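Long-range contacts in arginine decarboxylase, A207R protein (Paramecium bursaria Chlorella virus 1, PDB 2NVA), which catalyses the pyridoxal 5'-phosphate-dependent decarboxylation of arginine to agmatine, using an active site built on a TIM-barrel fold of the eukaryotic ornithine decarboxylase-like family: residues I168-I173 / V204-Y209; R189-S194 / D236-F241. All coordinates share one frame; numbering follows the deposited sequence.

Interaction 1: residues I168-I173 / V204-Y209; sequences IEVIGI and VGHKPY
Tyr-209 N donates to Ile-171 O over 2.7 Å, and the N-H...O angle of 166° makes this nearly straight at the hydrogen. The donor nevertheless stands above the carbonyl plane, 38° out of it. One residue earlier on segment 168-173 and two earlier on 204-209, a water bridges the backbones: it donates to Val-170 O (2.8 Å) and accepts from Lys-207 N (2.9 Å). Between these two links lies Pro-208, which has no N-H to offer; its CA and CB pack against Ile-171 O.

Side chains pack at both ends. The His-206 imidazole lies with one face on Val-170, whose CB is 3.8 Å from the ring centroid and 14° off the ring normal, a CH-pi contact. At the ring edge His-206 CE1 comes within 3.3 Å of Ile-168 O, while NE2 is hydrogen-bonded to Leu-160 O of helix 156-165. Tyr-209 takes the first torsion that places CG between the backbone N and the carbonyl carbon, which turns the ring obliquely across Ile-171, with Ile-171 O over one face toward the rim: Tyr-209 CE2 meets Ile-171 CB at 3.6 Å, and Tyr-209 OH approaches Ile-171 CD1 at 3.7 Å.

Val-170 O and Ile-171 O, consecutive carbonyls of strand 170-174, thus hold the buried loop after helix 184-204, leading strand 210-212 into its parallel place in the TIM barrel, where Ile-210 pairs with Ile-171 and Ile-173.

Interaction 2: residues R189-S194 / D236-F241; sequences RAIKSS and DAIKDF
Ile-191 is the main bump on helix 189-194, and helix 236-241 receives it between Ala-237 and Ile-238. Its CD1 lies 3.6 Å from Ala-237 CB and equally 3.6 Å from Ile-238 CD1, so the tip touches the methyl ends of two successive residues. The CG2 branch turns the other way along the partner helix, 3.7 Å from Ala-237 O and 4.1 Å from Phe-241 CD2. The small Ala-237 side chain provides the shallow floor of this hollow.

A second fit lies one residue further on. Lys-192 carries CG anti to the backbone N (chi1 -178°), and the chain continues extended, so its aliphatic part runs across the Phe-241 ring. Lys-192 CB stands over one face, offset toward the rim, 3.9 Å from the centroid and 24° off the normal, which qualifies as CH-pi; Lys-192 CG reaches Phe-241 CZ at 3.6 Å. Asp-240 CB lies over the opposite face, and the ring is thereby held between its own helix and the lysine methylenes. Tyr-188 meets the ring as well, and its OH is hydrogen-bonded to Asp-240 OD2, while Lys-195 NZ reaches Phe-241 O at the helix end.

Away from the interface, Ser-194 OG donates to Ala-190 O at 2.8 Å, approaching from the face opposite to Ser-194 N. The two axes pass 9.3 Å apart and run in nearly the same direction, crossing at -23°. Ile-191 and Ile-238 both also rest on Leu-211 of strand 210-212. Parallel helices, side by side and sharing a strand beneath them, are characteristic of successive beta-alpha units on the outside of a TIM barrel, here the pyridoxal-binding one.

From the N terminus the segments run 168-173, 189-194, 204-209, 236-241, so the two contacts cross. Interaction 1 closes a loop that leaves strand 170-174, passes through helix 184-204 and returns to the turn before strand 210-212. Interaction 2 starts on that same helix, spans strand 210-212 and closes on helix 229-241. The centres are 18 Å apart, yet the pair touches where Ile-173 CG2 packs on Ser-194 OG at 3.9 Å. One contact joins strand 170-174 to the loop leading into strand 210-212, the other joins neighbouring outer helices; helix 184-204 lies between the two segments of interaction 1 and carries the first segment of interaction 2.

Interaction 1: residues I168-I173 / V204-Y209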
loop_
_atom_site.group_PDB
_atom_site.type_symbol
_atom_site.label_atom_id
_atom_site.label_comp_id
_atom_site.label_asym_id
_atom_site.label_seq_id
_atom_site.Cartn_x
_atom_site.Cartn_y
_atom_site.Cartn_z
ATOM N N ILE A 168 13.711 35.774 -3.385
ATOM C CA ILE A 168 13.420 34.501 -4.067
ATOM C C ILE A 168 12.811 34.778 -5.436
ATOM O O ILE A 168 11.825 35.511 -5.543
ATOM C CB ILE A 168 12.445 33.607 -3.241
ATOM C CG1 ILE A 168 13.029 33.186 -1.881
ATOM C CG2 ILE A 168 12.046 32.350 -4.052
ATOM C CD1 ILE A 168 14.501 32.774 -1.947
ATOM N N GLU A 169 13.419 34.211 -6.478
ATOM C CA GLU A 169 12.988 34.421 -7.853
ATOM C C GLU A 169 11.808 33.507 -8.169
ATOM O O GLU A 169 11.973 32.290 -8.230
ATOM C CB GLU A 169 14.161 34.116 -8.784
ATOM C CG GLU A 169 13.941 34.454 -10.257
ATOM C CD GLU A 169 15.159 34.109 -11.121
ATOM O OE1 GLU A 169 15.105 34.324 -12.366
ATOM O OE2 GLU A 169 16.167 33.613 -10.564
ATOM N N VAL A 170 10.620 34.082 -8.335
ATOM C CA VAL A 170 9.456 33.313 -8.790
ATOM C C VAL A 170 9.398 33.385 -10.322
ATOM O O VAL A 170 9.233 34.471 -10.894
ATOM C CB VAL A 170 8.136 33.808 -8.151
ATOM C CG1 VAL A 170 6.941 33.059 -8.742
ATOM C CG2 VAL A 170 8.172 33.618 -6.625
ATOM N N ILE A 171 9.549 32.237 -10.981
ATOM C CA ILE A 171 9.646 32.202 -12.440
ATOM C C ILE A 171 8.376 31.698 -13.152
ATOM O O ILE A 171 8.314 31.684 -14.384
ATOM C CB ILE A 171 10.878 31.390 -12.933
ATOM C CG1 ILE A 171 10.757 29.903 -12.551
ATOM C CG2 ILE A 171 12.171 32.035 -12.438
ATOM C CD1 ILE A 171 11.679 28.991 -13.356
ATOM N N GLY A 172 7.367 31.297 -12.378
ATOM C CA GLY A 172 6.142 30.809 -12.997
ATOM C C GLY A 172 5.071 30.301 -12.061
ATOM O O GLY A 172 5.164 30.421 -10.827
ATOM N N ILE A 173 4.039 29.737 -12.685
ATOM C CA ILE A 173 2.840 29.286 -11.973
ATOM C C ILE A 173 2.533 27.872 -12.446
ATOM O O ILE A 173 2.634 27.584 -13.641
ATOM C CB ILE A 173 1.601 30.207 -12.264
ATOM C CG1 ILE A 173 1.907 31.685 -11.969
ATOM C CG2 ILE A 173 0.346 29.731 -11.518
ATOM C CD1 ILE A 173 2.212 32.030 -10.506
ATOM N N VAL A 204 3.974 42.372 -8.507
ATOM C CA VAL A 204 4.844 42.326 -7.332
ATOM C C VAL A 204 6.302 42.659 -7.693
ATOM O O VAL A 204 7.045 43.192 -6.858
ATOM C CB VAL A 204 4.690 40.944 -6.610
ATOM C CG1 VAL A 204 5.799 40.682 -5.605
ATOM C CG2 VAL A 204 3.331 40.860 -5.937
ATOM N N GLY A 205 6.697 42.385 -8.938
ATOM C CA GLY A 205 8.062 42.677 -9.395
ATOM C C GLY A 205 8.855 41.466 -9.872
ATOM O O GLY A 205 10.042 41.574 -10.172
ATOM N N HIS A 206 8.205 40.308 -9.927
ATOM C CA HIS A 206 8.806 39.107 -10.499
ATOM C C HIS A 206 8.741 39.195 -12.009
ATOM O O HIS A 206 7.966 39.981 -12.554
ATOM C CB HIS A 206 8.077 37.842 -10.004
ATOM C CG HIS A 206 8.169 37.651 -8.524
ATOM N ND1 HIS A 206 9.335 37.270 -7.899
ATOM C CD2 HIS A 206 7.252 37.818 -7.541
ATOM C CE1 HIS A 206 9.131 37.196 -6.596
ATOM N NE2 HIS A 206 7.878 37.530 -6.352
ATOM N N LYS A 207 9.554 38.374 -12.668
ATOM C CA LYS A 207 9.608 38.293 -14.129
ATOM C C LYS A 207 9.352 36.845 -14.545
ATOM O O LYS A 207 10.255 36.170 -15.046
ATOM C CB LYS A 207 10.954 38.817 -14.650
ATOM C CG LYS A 207 11.140 40.311 -14.342
ATOM C CD LYS A 207 12.433 40.908 -14.914
ATOM C CE LYS A 207 13.628 40.685 -13.983
ATOM N NZ LYS A 207 14.742 41.716 -14.273
ATOM N N PRO A 208 8.110 36.364 -14.337
ATOM C CA PRO A 208 7.832 34.950 -14.602
ATOM C C PRO A 208 7.765 34.656 -16.101
ATOM O O PRO A 208 7.452 35.549 -16.904
ATOM C CB PRO A 208 6.455 34.741 -13.960
ATOM C CG PRO A 208 5.795 36.072 -14.037
ATOM C CD PRO A 208 6.910 37.080 -13.864
ATOM N N TYR A 209 8.057 33.408 -16.463
ATOM C CA TYR A 209 8.044 32.993 -17.862
ATOM C C TYR A 209 7.595 31.545 -18.055
ATOM O O TYR A 209 7.552 31.075 -19.184
ATOM C CB TYR A 209 9.421 33.213 -18.530
ATOM C CG TYR A 209 10.585 32.571 -17.797
ATOM C CD1 TYR A 209 11.079 31.324 -18.170
ATOM C CD2 TYR A 209 11.191 33.226 -16.718
ATOM C CE1 TYR A 209 12.161 30.751 -17.487
ATOM C CE2 TYR A 209 12.253 32.665 -16.040
ATOM C CZ TYR A 209 12.732 31.433 -16.421
ATOM O OH TYR A 209 13.800 30.892 -15.725
HETATM O O HOH W 1 11.193 36.344 -11.454
#

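Interaction 2: residues R189-S194 / D236-F241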
loop_
_atom_site.group_PDB
_atom_site.type_symbol
_atom_site.label_atom_id
_atom_site.label_comp_id
_atom_site.label_asym_id
_atom_site.label_seq_id
_atom_site.Cartn_x
_atom_site.Cartn_y
_atom_site.Cartn_z
ATOM N N ARG A 189 -10.041 26.571 -17.263
ATOM C CA ARG A 189 -10.217 27.443 -16.091
ATOM C C ARG A 189 -8.932 27.579 -15.272
ATOM O O ARG A 189 -8.649 28.658 -14.727
ATOM C CB ARG A 189 -11.365 26.937 -15.198
ATOM C CG ARG A 189 -12.773 27.121 -15.805
ATOM C CD ARG A 189 -13.838 26.464 -14.923
ATOM N NE ARG A 189 -15.181 27.053 -15.082
ATOM C CZ ARG A 189 -16.160 26.562 -15.849
ATOM N NH1 ARG A 189 -15.985 25.441 -16.553
ATOM N NH2 ARG A 189 -17.338 27.167 -15.894
ATOM N N ALA A 190 -8.163 26.489 -15.190
ATOM C CA ALA A 190 -6.891 26.485 -14.472
ATOM C C ALA A 190 -5.861 27.377 -15.162
ATOM O O ALA A 190 -5.098 28.085 -14.497
ATOM C CB ALA A 190 -6.354 25.072 -14.334
ATOM N N ILE A 191 -5.829 27.326 -16.491
ATOM C CA ILE A 191 -4.871 28.130 -17.264
ATOM C C ILE A 191 -5.243 29.621 -17.191
ATOM O O ILE A 191 -4.361 30.489 -17.107
ATOM C CB ILE A 191 -4.743 27.602 -18.729
ATOM C CG1 ILE A 191 -4.079 26.212 -18.721
ATOM C CG2 ILE A 191 -3.958 28.587 -19.628
ATOM C CD1 ILE A 191 -4.390 25.342 -19.952
ATOM N N LYS A 192 -6.546 29.907 -17.198
ATOM C CA LYS A 192 -7.029 31.274 -17.010
ATOM C C LYS A 192 -6.623 31.810 -15.629
ATOM O O LYS A 192 -6.121 32.931 -15.519
ATOM C CB LYS A 192 -8.553 31.345 -17.190
ATOM C CG LYS A 192 -9.123 32.761 -17.050
ATOM C CD LYS A 192 -10.647 32.775 -17.193
ATOM C CE LYS A 192 -11.146 34.241 -17.170
ATOM N NZ LYS A 192 -12.621 34.289 -17.460
ATOM N N SER A 193 -6.843 31.011 -14.583
ATOM C CA SER A 193 -6.465 31.412 -13.225
ATOM C C SER A 193 -4.957 31.604 -13.107
ATOM O O SER A 193 -4.488 32.451 -12.344
ATOM C CB SER A 193 -6.927 30.365 -12.202
ATOM O OG SER A 193 -8.344 30.294 -12.164
ATOM N N SER A 194 -4.204 30.792 -13.846
ATOM C CA SER A 194 -2.751 30.869 -13.839
ATOM C C SER A 194 -2.262 32.179 -14.461
ATOM O O SER A 194 -1.287 32.765 -13.987
ATOM C CB SER A 194 -2.154 29.677 -14.584
ATOM O OG SER A 194 -2.418 28.464 -13.893
ATOM N N ASP A 236 -6.144 25.619 -26.892
ATOM C CA ASP A 236 -6.988 26.826 -27.023
ATOM C C ASP A 236 -6.767 27.757 -25.844
ATOM O O ASP A 236 -6.661 28.968 -26.006
ATOM C CB ASP A 236 -8.475 26.462 -27.091
ATOM C CG ASP A 236 -8.868 25.816 -28.398
ATOM O OD1 ASP A 236 -8.171 26.044 -29.429
ATOM O OD2 ASP A 236 -9.910 25.085 -28.420
ATOM N N ALA A 237 -6.676 27.190 -24.647
ATOM C CA ALA A 237 -6.429 27.984 -23.449
ATOM C C ALA A 237 -5.031 28.611 -23.463
ATOM O O ALA A 237 -4.869 29.757 -23.049
ATOM C CB ALA A 237 -6.643 27.141 -22.184
ATOM N N ILE A 238 -4.037 27.862 -23.955
ATOM C CA ILE A 238 -2.665 28.375 -24.087
ATOM C C ILE A 238 -2.685 29.577 -25.032
ATOM O O ILE A 238 -2.114 30.626 -24.723
ATOM C CB ILE A 238 -1.632 27.285 -24.590
ATOM C CG1 ILE A 238 -1.519 26.068 -23.652
ATOM C CG2 ILE A 238 -0.225 27.907 -24.817
ATOM C CD1 ILE A 238 -1.712 26.438 -22.165
ATOM N N LYS A 239 -3.372 29.425 -26.169
ATOM C CA LYS A 239 -3.517 30.512 -27.138
ATOM C C LYS A 239 -4.249 31.737 -26.573
ATOM O O LYS A 239 -3.866 32.874 -26.857
ATOM C CB LYS A 239 -4.237 30.006 -28.393
ATOM C CG LYS A 239 -4.112 30.940 -29.602
ATOM C CD LYS A 239 -4.876 30.398 -30.801
ATOM C CE LYS A 239 -6.317 30.931 -30.846
ATOM N NZ LYS A 239 -7.175 30.311 -29.771
ATOM N N ASP A 240 -5.290 31.505 -25.773
ATOM C CA ASP A 240 -6.123 32.600 -25.263
ATOM C C ASP A 240 -5.420 33.405 -24.179
ATOM O O ASP A 240 -5.618 34.630 -24.089
ATOM C CB ASP A 240 -7.447 32.071 -24.704
ATOM C CG ASP A 240 -8.394 31.604 -25.778
ATOM O OD1 ASP A 240 -8.118 31.843 -26.984
ATOM O OD2 ASP A 240 -9.441 31.021 -25.418
ATOM N N PHE A 241 -4.610 32.731 -23.360
ATOM C CA PHE A 241 -4.022 33.370 -22.173
ATOM C C PHE A 241 -2.511 33.514 -22.162
ATOM O O PHE A 241 -1.986 34.392 -21.484
ATOM C CB PHE A 241 -4.487 32.665 -20.890
ATOM C CG PHE A 241 -5.974 32.598 -20.769
ATOM C CD1 PHE A 241 -6.710 33.754 -20.485
ATOM C CD2 PHE A 241 -6.648 31.394 -20.970
ATOM C CE1 PHE A 241 -8.091 33.702 -20.386
ATOM C CE2 PHE A 241 -8.030 31.331 -20.862
ATOM C CZ PHE A 241 -8.755 32.495 -20.572
#